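Local coordinates for protein insecticidal Delta-Endotoxin Cry8Ea1 (Bacillus Thuringiensis, PDB 3EB7) that kills insect larvae as a crystal endotoxin, probably by binding gut cells and inserting its helical domain into the membrane to form pores, at residues Lys148-Phe153 with Asn165-Arg170; Thr87-Trp92 with Glu155-Ser160; Phe222-Met227 with Met232-Gln237; Gly79-Leu84 with Asp113-Gln118. All blocks are in the same frame, centred on the assembly; numbering follows the deposited sequence.

Interaction 1. Residues Lys148-Phe153 with Asn165-Arg170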
# COMPACT_ATOMS: atom_id res chain seq x y z
N LYS A 148 13.41 -14.97 10.11
CA LYS A 148 13.33 -15.79 8.89
C LYS A 148 14.69 -16.40 8.47
O LYS A 148 14.73 -17.48 7.88
CB LYS A 148 12.70 -14.98 7.80
CG LYS A 148 12.89 -15.44 6.40
CD LYS A 148 12.50 -14.25 5.51
CE LYS A 148 13.22 -14.28 4.19
NZ LYS A 148 12.71 -15.45 3.37
N ASP A 149 15.79 -15.72 8.76
CA ASP A 149 17.11 -16.30 8.54
C ASP A 149 17.35 -17.55 9.38
O ASP A 149 17.94 -18.54 8.88
CB ASP A 149 18.19 -15.26 8.86
CG ASP A 149 17.99 -13.98 8.10
OD1 ASP A 149 17.29 -14.00 7.06
OD2 ASP A 149 18.53 -12.95 8.54
N ALA A 150 16.89 -17.52 10.63
CA ALA A 150 16.84 -18.71 11.48
C ALA A 150 16.15 -19.87 10.78
O ALA A 150 16.60 -21.00 10.91
CB ALA A 150 16.15 -18.42 12.80
N SER A 151 15.08 -19.60 10.03
CA SER A 151 14.38 -20.63 9.26
C SER A 151 15.13 -21.17 8.06
O SER A 151 15.03 -22.34 7.72
CB SER A 151 13.03 -20.11 8.78
OG SER A 151 12.10 -20.29 9.81
N ILE A 152 15.85 -20.31 7.37
CA ILE A 152 16.60 -20.71 6.18
C ILE A 152 18.00 -21.25 6.49
O ILE A 152 18.47 -22.14 5.79
CB ILE A 152 16.70 -19.54 5.18
CG1 ILE A 152 15.28 -19.04 4.85
CG2 ILE A 152 17.37 -19.97 3.88
CD1 ILE A 152 15.25 -17.60 4.44
N PHE A 153 18.64 -20.75 7.55
CA PHE A 153 20.04 -21.01 7.79
C PHE A 153 20.33 -21.70 9.12
O PHE A 153 21.44 -22.14 9.36
CB PHE A 153 20.83 -19.70 7.75
CG PHE A 153 20.61 -18.86 6.51
CD1 PHE A 153 20.39 -17.48 6.62
CD2 PHE A 153 20.66 -19.43 5.22
CE1 PHE A 153 20.19 -16.68 5.50
CE2 PHE A 153 20.47 -18.64 4.08
CZ PHE A 153 20.22 -17.25 4.23
N ASN A 165 12.47 -24.56 15.82
CA ASN A 165 11.04 -24.50 16.06
C ASN A 165 10.63 -23.37 16.97
O ASN A 165 9.62 -22.73 16.74
CB ASN A 165 10.50 -25.84 16.58
CG ASN A 165 10.38 -26.89 15.47
OD1 ASN A 165 10.25 -26.58 14.28
ND2 ASN A 165 10.45 -28.16 15.87
N ASN A 166 11.40 -23.12 18.03
CA ASN A 166 11.14 -22.00 18.92
C ASN A 166 11.17 -20.65 18.18
O ASN A 166 10.30 -19.80 18.39
CB ASN A 166 12.14 -21.98 20.07
CG ASN A 166 11.89 -23.07 21.10
OD1 ASN A 166 10.79 -23.65 21.15
ND2 ASN A 166 12.92 -23.38 21.90
N TYR A 167 12.19 -20.48 17.32
CA TYR A 167 12.36 -19.28 16.50
C TYR A 167 11.18 -19.13 15.55
O TYR A 167 10.64 -18.03 15.40
CB TYR A 167 13.67 -19.32 15.71
CG TYR A 167 14.93 -19.00 16.50
CD1 TYR A 167 14.98 -17.85 17.31
CD2 TYR A 167 16.06 -19.82 16.44
CE1 TYR A 167 16.10 -17.54 18.04
CE2 TYR A 167 17.21 -19.51 17.18
CZ TYR A 167 17.22 -18.36 17.97
OH TYR A 167 18.34 -17.99 18.69
N TYR A 168 10.77 -20.23 14.93
CA TYR A 168 9.62 -20.23 14.05
C TYR A 168 8.30 -19.93 14.79
O TYR A 168 7.48 -19.16 14.32
CB TYR A 168 9.52 -21.54 13.27
CG TYR A 168 8.36 -21.49 12.30
CD1 TYR A 168 7.15 -22.13 12.59
CD2 TYR A 168 8.45 -20.73 11.12
CE1 TYR A 168 6.08 -22.07 11.71
CE2 TYR A 168 7.40 -20.65 10.26
CZ TYR A 168 6.20 -21.33 10.56
OH TYR A 168 5.16 -21.25 9.66
N ASN A 169 8.11 -20.52 15.97
CA ASN A 169 6.93 -20.23 16.74
C ASN A 169 6.93 -18.80 17.24
O ASN A 169 5.90 -18.18 17.31
CB ASN A 169 6.77 -21.24 17.91
CG ASN A 169 6.45 -22.66 17.40
OD1 ASN A 169 5.75 -22.83 16.41
ND2 ASN A 169 6.98 -23.68 18.07
N ARG A 170 8.08 -18.28 17.60
CA ARG A 170 8.13 -16.87 18.00
C ARG A 170 7.84 -15.96 16.81
O ARG A 170 7.14 -14.97 16.95
CB ARG A 170 9.47 -16.54 18.66
CG ARG A 170 9.43 -15.27 19.53
CD ARG A 170 10.39 -15.45 20.73
NE ARG A 170 11.70 -15.94 20.31
CZ ARG A 170 12.71 -15.14 19.96
NH1 ARG A 170 12.56 -13.81 19.97
NH2 ARG A 170 13.87 -15.67 19.59
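Tyr167 and Tyr168 lean on two small residues, Ala150 and Ser151, where two helices of the N-terminal helical bundle lie close together. By analogy with other three-domain Cry toxins, this bundle is probably the pore-forming domain. Helices 133-153 and 161-191 follow each other in the chain and run roughly antiparallel, as a helical hairpin. Their CA atoms come to 6.8 Å in both the Ala150-Tyr167 and the Ser151-Tyr168 pair. Side chains as short as alanine and serine allow so near an approach. Along residues 165-170, the first to touch is Tyr167. Its CB, CG and CD2 all lie about equally far from the CB of Ala150, with CD2 at 3.9 Å. The methyl thus rests against the root of the tyrosine and one flank of the ring, from an oblique direction. CG stands beside the backbone N (chi1 -78°). The ring then extends to Phe109 of helix 99-119 and to Phe159, meeting both edge-to-face. Tyr168 is turned the other way, with CG opposite the backbone N (chi1 -177°). The two rings splay in nearly opposite directions, and Ala150 and Ser151 meet one each. The polar end of Tyr168 is used elsewhere, with Asp226 as its partner. Toward helix 133-153 the ring offers only carbon: Tyr168 CD2 lies 3.9 Å from Ser151 OG, a van der Waals contact and not a polar one.

Interaction 2. Residues Thr87-Trp92 with Glu155-Ser160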
# COMPACT_ATOMS: atom_id res chain seq x y z
N THR A 87 28.72 -8.59 8.13
CA THR A 87 30.08 -9.03 7.87
C THR A 87 30.26 -10.53 8.18
O THR A 87 30.94 -11.23 7.44
CB THR A 87 31.13 -8.16 8.60
OG1 THR A 87 31.06 -6.83 8.08
CG2 THR A 87 32.57 -8.70 8.42
N ALA A 88 29.60 -11.01 9.24
CA ALA A 88 29.58 -12.43 9.59
C ALA A 88 28.84 -13.32 8.55
O ALA A 88 29.25 -14.46 8.30
CB ALA A 88 29.03 -12.64 11.01
N LEU A 89 27.77 -12.79 7.95
CA LEU A 89 27.10 -13.45 6.82
C LEU A 89 27.99 -13.49 5.57
O LEU A 89 27.92 -14.45 4.80
CB LEU A 89 25.81 -12.74 6.45
CG LEU A 89 24.59 -12.95 7.34
CD1 LEU A 89 23.58 -11.82 7.09
CD2 LEU A 89 23.95 -14.32 7.11
N GLU A 90 28.79 -12.45 5.35
CA GLU A 90 29.62 -12.41 4.15
C GLU A 90 30.77 -13.38 4.30
O GLU A 90 31.11 -14.08 3.36
CB GLU A 90 30.12 -10.99 3.84
CG GLU A 90 29.03 -10.05 3.30
CD GLU A 90 29.38 -8.55 3.39
OE1 GLU A 90 30.36 -8.18 4.10
OE2 GLU A 90 28.68 -7.73 2.75
N GLU A 91 31.33 -13.45 5.51
CA GLU A 91 32.41 -14.39 5.80
C GLU A 91 31.93 -15.84 5.95
O GLU A 91 32.71 -16.77 5.77
CB GLU A 91 33.26 -13.93 6.99
CG GLU A 91 34.30 -12.82 6.66
CD GLU A 91 34.98 -12.95 5.25
OE1 GLU A 91 35.67 -13.98 5.00
OE2 GLU A 91 34.84 -12.02 4.41
N TRP A 92 30.65 -16.04 6.26
CA TRP A 92 30.04 -17.36 6.20
C TRP A 92 29.85 -17.81 4.76
O TRP A 92 30.18 -18.95 4.42
CB TRP A 92 28.70 -17.42 6.95
CG TRP A 92 27.95 -18.72 6.79
CD1 TRP A 92 28.41 -19.97 7.11
CD2 TRP A 92 26.62 -18.90 6.30
NE1 TRP A 92 27.45 -20.92 6.82
CE2 TRP A 92 26.34 -20.29 6.33
CE3 TRP A 92 25.63 -18.02 5.81
CZ2 TRP A 92 25.12 -20.84 5.91
CZ3 TRP A 92 24.42 -18.56 5.39
CH2 TRP A 92 24.17 -19.96 5.44
N GLU A 155 19.62 -24.64 10.65
CA GLU A 155 20.17 -25.98 10.66
C GLU A 155 21.64 -25.97 10.22
O GLU A 155 22.50 -26.54 10.91
CB GLU A 155 19.29 -26.91 9.82
CG GLU A 155 20.04 -27.89 8.94
CD GLU A 155 19.26 -28.19 7.66
OE1 GLU A 155 19.81 -27.96 6.54
OE2 GLU A 155 18.09 -28.63 7.80
N GLU A 156 21.91 -25.30 9.10
CA GLU A 156 23.27 -25.01 8.60
C GLU A 156 24.25 -24.47 9.66
O GLU A 156 25.43 -24.88 9.69
CB GLU A 156 23.17 -24.04 7.44
CG GLU A 156 23.96 -24.44 6.25
CD GLU A 156 23.15 -24.53 4.97
OE1 GLU A 156 23.46 -25.46 4.18
OE2 GLU A 156 22.22 -23.70 4.73
N TRP A 157 23.77 -23.59 10.54
CA TRP A 157 24.58 -23.03 11.63
C TRP A 157 24.58 -23.92 12.86
O TRP A 157 25.17 -23.55 13.88
CB TRP A 157 24.08 -21.66 12.07
CG TRP A 157 23.98 -20.61 11.00
CD1 TRP A 157 24.66 -20.58 9.80
CD2 TRP A 157 23.16 -19.43 11.03
NE1 TRP A 157 24.31 -19.45 9.09
CE2 TRP A 157 23.40 -18.73 9.82
CE3 TRP A 157 22.27 -18.89 11.96
CZ2 TRP A 157 22.75 -17.52 9.53
CZ3 TRP A 157 21.64 -17.70 11.68
CH2 TRP A 157 21.87 -17.03 10.46
N GLY A 158 23.91 -25.06 12.79
CA GLY A 158 23.92 -26.00 13.90
C GLY A 158 22.94 -25.74 15.05
O GLY A 158 23.15 -26.21 16.19
N PHE A 159 21.86 -25.02 14.76
CA PHE A 159 20.78 -24.95 15.73
C PHE A 159 20.11 -26.31 15.81
O PHE A 159 20.08 -27.05 14.81
CB PHE A 159 19.76 -23.88 15.38
CG PHE A 159 20.20 -22.49 15.70
CD1 PHE A 159 20.29 -21.53 14.69
CD2 PHE A 159 20.50 -22.12 17.01
CE1 PHE A 159 20.68 -20.21 14.97
CE2 PHE A 159 20.90 -20.80 17.32
CZ PHE A 159 20.99 -19.85 16.29
N SER A 160 19.61 -26.65 16.99
CA SER A 160 18.82 -27.86 17.15
C SER A 160 17.44 -27.62 16.56
O SER A 160 17.02 -26.47 16.33
CB SER A 160 18.73 -28.28 18.63
OG SER A 160 18.14 -27.29 19.44
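Trp157 drives the edge of its indole into the face of Trp92, a T-shaped (edge-to-face) pair. It joins helix 65-93 of the N-terminal helical bundle to the connection between helices 133-153 and 161-191. The five-membered ring of Trp157 and the six-membered ring of Trp92 have centroids 4.5 Å apart, with planes at 80°. NE1 of Trp157 leads. Trp157 NE1 stands 3.4 Å above the plane of Trp92, over the centre of the ring. The shortest approach is Trp157 NE1 to Trp92 CE2, 3.5 Å. The geometry turns the N-H bond almost straight at the six-membered ring, consistent with an N-H to pi interaction. This would give the N-H of a buried indole a partner in the ring. Glu156 adds its aliphatic part at the rim of the same ring, with CG near the plane and 3.8 Å from Trp92 CZ2. On the other side of the pair, Leu89 CD2 reaches Trp157 CZ2 at 4.2 Å, from an oblique direction. Trp92 extends from its helix with CG opposite the backbone N (chi1 174°), which carries the indole out to the connection. A type I beta turn from Glu155 to Gly158 presents Trp157. It is closed by Gly158 N to Glu155 O at 2.8 Å. Arg106 NE bonds to the carbonyl O of Trp157, and Phe159 CE1 lies at the edge of the Trp157 ring. Farther out, the N-cap Ser160 begins helix 161-191, with OG making a weak bond to Ala163 N.

Interaction 3. Residues Phe222-Met227 with Met232-Gln237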
# COMPACT_ATOMS: atom_id res chain seq x y z
N PHE A 222 4.52 -8.75 6.15
CA PHE A 222 5.00 -9.58 7.28
C PHE A 222 4.71 -11.08 7.14
O PHE A 222 5.56 -11.90 7.50
CB PHE A 222 4.46 -9.07 8.63
CG PHE A 222 5.10 -7.77 9.10
CD1 PHE A 222 4.58 -7.11 10.22
CD2 PHE A 222 6.21 -7.21 8.44
CE1 PHE A 222 5.13 -5.94 10.68
CE2 PHE A 222 6.78 -6.02 8.91
CZ PHE A 222 6.23 -5.38 10.02
N PRO A 223 3.49 -11.46 6.68
CA PRO A 223 3.19 -12.91 6.55
C PRO A 223 4.07 -13.66 5.57
O PRO A 223 4.27 -14.88 5.69
CB PRO A 223 1.73 -12.94 6.05
CG PRO A 223 1.17 -11.57 6.46
CD PRO A 223 2.32 -10.63 6.31
N MET A 224 4.59 -12.95 4.57
CA MET A 224 5.42 -13.61 3.56
C MET A 224 6.85 -13.82 4.04
O MET A 224 7.69 -14.36 3.29
CB MET A 224 5.37 -12.89 2.22
CG MET A 224 4.08 -13.10 1.40
SD MET A 224 2.63 -12.33 2.18
CE MET A 224 2.72 -10.65 1.54
N TYR A 225 7.14 -13.43 5.29
CA TYR A 225 8.44 -13.77 5.90
C TYR A 225 8.42 -15.15 6.54
O TYR A 225 9.45 -15.61 7.04
CB TYR A 225 8.88 -12.76 6.95
CG TYR A 225 9.01 -11.35 6.46
CD1 TYR A 225 9.00 -10.29 7.38
CD2 TYR A 225 9.12 -11.06 5.07
CE1 TYR A 225 9.11 -8.98 6.96
CE2 TYR A 225 9.22 -9.75 4.62
CZ TYR A 225 9.22 -8.71 5.59
OH TYR A 225 9.33 -7.43 5.17
N ASP A 226 7.25 -15.77 6.54
CA ASP A 226 7.05 -17.16 6.94
C ASP A 226 7.50 -18.07 5.79
O ASP A 226 6.85 -18.16 4.74
CB ASP A 226 5.58 -17.37 7.26
CG ASP A 226 5.23 -18.78 7.67
OD1 ASP A 226 4.06 -18.96 7.97
OD2 ASP A 226 6.09 -19.70 7.72
N MET A 227 8.64 -18.73 5.98
CA MET A 227 9.21 -19.52 4.91
C MET A 227 8.64 -20.94 4.79
O MET A 227 8.88 -21.61 3.79
CB MET A 227 10.75 -19.50 4.95
CG MET A 227 11.35 -18.08 4.73
SD MET A 227 11.00 -17.14 3.16
CE MET A 227 9.32 -16.58 3.26
N MET A 232 9.00 -20.30 -1.49
CA MET A 232 9.57 -19.89 -2.75
C MET A 232 9.12 -18.47 -3.07
O MET A 232 8.17 -17.95 -2.48
CB MET A 232 9.16 -20.85 -3.88
CG MET A 232 7.74 -20.68 -4.37
SD MET A 232 7.12 -22.04 -5.40
CE MET A 232 6.44 -23.13 -4.15
N GLU A 233 9.82 -17.87 -4.02
CA GLU A 233 9.50 -16.56 -4.55
C GLU A 233 7.98 -16.30 -4.66
O GLU A 233 7.24 -17.12 -5.25
CB GLU A 233 10.20 -16.39 -5.89
CG GLU A 233 10.04 -15.00 -6.48
CD GLU A 233 11.16 -14.66 -7.44
OE1 GLU A 233 10.89 -13.87 -8.39
OE2 GLU A 233 12.29 -15.17 -7.25
N THR A 234 7.55 -15.17 -4.11
CA THR A 234 6.13 -14.77 -4.06
C THR A 234 5.86 -13.38 -4.68
O THR A 234 6.57 -12.43 -4.37
CB THR A 234 5.64 -14.75 -2.59
OG1 THR A 234 5.81 -16.06 -2.05
CG2 THR A 234 4.16 -14.33 -2.47
N LYS A 235 4.82 -13.29 -5.52
CA LYS A 235 4.37 -12.01 -6.09
C LYS A 235 3.23 -11.39 -5.29
O LYS A 235 2.07 -11.75 -5.51
CB LYS A 235 3.92 -12.18 -7.56
CG LYS A 235 4.98 -12.60 -8.59
CD LYS A 235 6.25 -11.70 -8.60
CE LYS A 235 5.95 -10.25 -9.00
NZ LYS A 235 6.49 -9.92 -10.35
N ALA A 236 3.54 -10.46 -4.38
CA ALA A 236 2.51 -9.71 -3.62
C ALA A 236 2.04 -8.40 -4.32
O ALA A 236 2.80 -7.76 -5.01
CB ALA A 236 2.98 -9.42 -2.17
N GLN A 237 0.78 -8.03 -4.09
CA GLN A 237 0.20 -6.82 -4.67
C GLN A 237 -0.45 -5.99 -3.58
O GLN A 237 -1.23 -6.51 -2.79
CB GLN A 237 -0.91 -7.20 -5.68
CG GLN A 237 -0.51 -8.30 -6.63
CD GLN A 237 -1.38 -8.36 -7.85
OE1 GLN A 237 -1.43 -7.40 -8.63
NE2 GLN A 237 -2.08 -9.46 -8.02
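No ring enters the contact of Met224 with Thr234 and Ala236. The nearby flat group, Tyr225, packs within its own segment: Phe222 CA lies 4.0 Å above one face, offset toward the rim. The contact itself is aliphatic and buried, and Met224 supplies nearly all of the first-segment side. CG of Met224 lies 4.1 Å from the Thr234 methyl CG2, the two side chains crossing at about a right angle. Bends at chi2 (68°) and chi3 (86°) then fold the thioether along the second segment, and Met224 CE ends 3.9 Å from Ala236 CB. Thr234 and Ala236 alternate with Lys235 in extended chain, so both present their CB to the methionine. The rotation of Thr234 is fixed by its own segment. Thr234 OG1 donates to Met232 O at 3.1 Å, in the carbonyl plane and with a C=O...O angle of 157°. This leaves the methyl directed at Met224. A short 3-10 turn, residues 222-225, sets the methionine in place, with Tyr225 N bonded to Phe222 O. Gln450 touches Met224, Thr234 and Ala236 alike. The contact thus lies where the chain leaves helix 198-220 of the helical bundle: Phe222 packs on helices 133-153 and 161-191, while strand 234-235 pairs in parallel with strand 448-452.

Interaction 4. Residues Gly79-Leu84 with Asp113-Gln118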
# COMPACT_ATOMS: atom_id res chain seq x y z
N GLY A 79 22.22 -0.85 14.86
CA GLY A 79 22.87 -0.62 13.59
C GLY A 79 24.30 -1.11 13.57
O GLY A 79 24.70 -1.75 12.61
N ASN A 80 25.06 -0.79 14.61
CA ASN A 80 26.43 -1.27 14.74
C ASN A 80 26.47 -2.79 14.76
O ASN A 80 27.32 -3.40 14.13
CB ASN A 80 27.12 -0.71 16.01
CG ASN A 80 27.26 0.82 15.96
OD1 ASN A 80 27.54 1.42 14.91
ND2 ASN A 80 27.07 1.46 17.12
N ASN A 81 25.53 -3.40 15.49
CA ASN A 81 25.41 -4.85 15.56
C ASN A 81 24.93 -5.51 14.26
O ASN A 81 25.27 -6.66 13.99
CB ASN A 81 24.53 -5.24 16.74
CG ASN A 81 25.27 -5.16 18.06
OD1 ASN A 81 26.19 -5.94 18.31
ND2 ASN A 81 24.90 -4.22 18.89
N TYR A 82 24.15 -4.77 13.47
CA TYR A 82 23.77 -5.20 12.13
C TYR A 82 24.93 -5.23 11.13
O TYR A 82 24.93 -6.10 10.27
CB TYR A 82 22.64 -4.34 11.59
CG TYR A 82 21.30 -5.02 11.67
CD1 TYR A 82 20.35 -4.66 12.64
CD2 TYR A 82 20.96 -6.04 10.74
CE1 TYR A 82 19.11 -5.31 12.70
CE2 TYR A 82 19.75 -6.67 10.78
CZ TYR A 82 18.82 -6.31 11.76
OH TYR A 82 17.62 -6.95 11.79
N GLN A 83 25.88 -4.29 11.22
CA GLN A 83 27.09 -4.31 10.36
C GLN A 83 27.90 -5.58 10.60
O GLN A 83 28.32 -6.23 9.65
CB GLN A 83 27.99 -3.09 10.59
CG GLN A 83 27.21 -1.81 10.78
CD GLN A 83 27.57 -0.76 9.76
OE1 GLN A 83 27.29 -0.90 8.55
NE2 GLN A 83 28.18 0.34 10.24
N LEU A 84 28.07 -5.93 11.86
CA LEU A 84 28.79 -7.11 12.29
C LEU A 84 28.09 -8.41 11.86
O LEU A 84 28.75 -9.38 11.49
CB LEU A 84 29.00 -7.09 13.80
CG LEU A 84 29.66 -5.84 14.40
CD1 LEU A 84 29.54 -5.87 15.90
CD2 LEU A 84 31.13 -5.72 13.98
N ASP A 113 18.73 -10.79 17.92
CA ASP A 113 17.42 -11.25 18.38
C ASP A 113 17.24 -10.79 19.83
O ASP A 113 16.22 -10.22 20.22
CB ASP A 113 17.31 -12.77 18.20
CG ASP A 113 16.03 -13.34 18.78
OD1 ASP A 113 16.08 -14.25 19.62
OD2 ASP A 113 14.94 -12.86 18.42
N SER A 114 18.27 -10.98 20.61
CA SER A 114 18.23 -10.58 22.01
C SER A 114 17.99 -9.08 22.20
O SER A 114 17.24 -8.68 23.08
CB SER A 114 19.49 -11.04 22.73
OG SER A 114 19.87 -10.09 23.69
N LEU A 115 18.61 -8.26 21.35
CA LEU A 115 18.46 -6.79 21.38
C LEU A 115 17.04 -6.36 20.94
O LEU A 115 16.40 -5.49 21.55
CB LEU A 115 19.52 -6.19 20.44
CG LEU A 115 20.89 -5.59 20.85
CD1 LEU A 115 21.28 -5.74 22.29
CD2 LEU A 115 21.99 -6.03 19.92
N PHE A 116 16.54 -7.01 19.89
CA PHE A 116 15.17 -6.77 19.46
C PHE A 116 14.20 -7.04 20.58
O PHE A 116 13.39 -6.18 20.88
CB PHE A 116 14.84 -7.59 18.22
CG PHE A 116 15.30 -6.96 16.97
CD1 PHE A 116 16.25 -7.58 16.17
CD2 PHE A 116 14.79 -5.72 16.57
CE1 PHE A 116 16.68 -6.98 14.98
CE2 PHE A 116 15.19 -5.10 15.39
CZ PHE A 116 16.15 -5.72 14.59
N THR A 117 14.30 -8.20 21.21
CA THR A 117 13.47 -8.51 22.38
C THR A 117 13.54 -7.44 23.48
O THR A 117 12.52 -7.09 24.06
CB THR A 117 13.83 -9.90 22.94
OG1 THR A 117 13.71 -10.85 21.90
CG2 THR A 117 12.90 -10.31 24.09
N GLN A 118 14.74 -6.93 23.78
CA GLN A 118 14.90 -5.91 24.83
C GLN A 118 14.39 -4.56 24.39
O GLN A 118 13.88 -3.81 25.21
CB GLN A 118 16.35 -5.74 25.28
CG GLN A 118 17.08 -6.98 25.81
CD GLN A 118 18.48 -6.60 26.35
OE1 GLN A 118 19.30 -5.99 25.65
NE2 GLN A 118 18.73 -6.95 27.62
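Tyr82 and Phe116 form the tight part of this contact, and Asn81 with Leu115 the loose part. The aromatic pair is buried between helices 65-93 and 99-119 of the N-terminal helical bundle, whose short segments here run in opposing directions with a marked tilt. The rings meet rim to rim, neither over the face of the other, with centroids 6.0 Å apart and planes at 74°. The phenol end of Tyr82 fits against the outer rim of Phe116. Tyr82 OH is 3.3 Å from Phe116 CE1, and Tyr82 CE1 is 3.5 Å from Phe116 CZ. On the partly exposed side, Asn81 ND2 rests 3.6 Å from Leu115 CD2, an amide on a methyl with no bond between them. The amide bonds back within its own helix, ND2 to Gly77 O. Leu115 has a nearly eclipsed chi2 of 7°, an uncommon shape that may be strained or may be poorly defined in the model. Side chains close the gap, since the nearest CA atoms, Asn81 and Leu115, are 9.3 Å apart. Behind the pair, Phe116 stacks on His143 of helix 133-153, and both rings touch Leu142 there. Tyr82 also packs on Tyr33 and Ile37, so helix 133-153 backs both rings and helix 26-40 covers Tyr82.

Interactions 1, 2 and 4 belong to one helical bundle, and interaction 3 lies at its exit toward the strands. Interactions 1 and 2 have centres 13 Å apart and share an aromatic cluster, with Phe153 CD2 3.6 Å from Trp92 CH2. Interaction 1 joins interaction 4 through a salt bridge, Arg170 NH2 to Asp113 OD1 at 2.6 Å. It also reaches interaction 3, where Tyr168 OH lies 2.7 Å from Asp226 OD2, probably as a hydrogen bond. Interactions 2 and 4 both use helix 65-93, with centres 16 Å apart. Interaction 3 touches neither of them; its centre is 23 Å from interaction 2 and 24 Å from interaction 4.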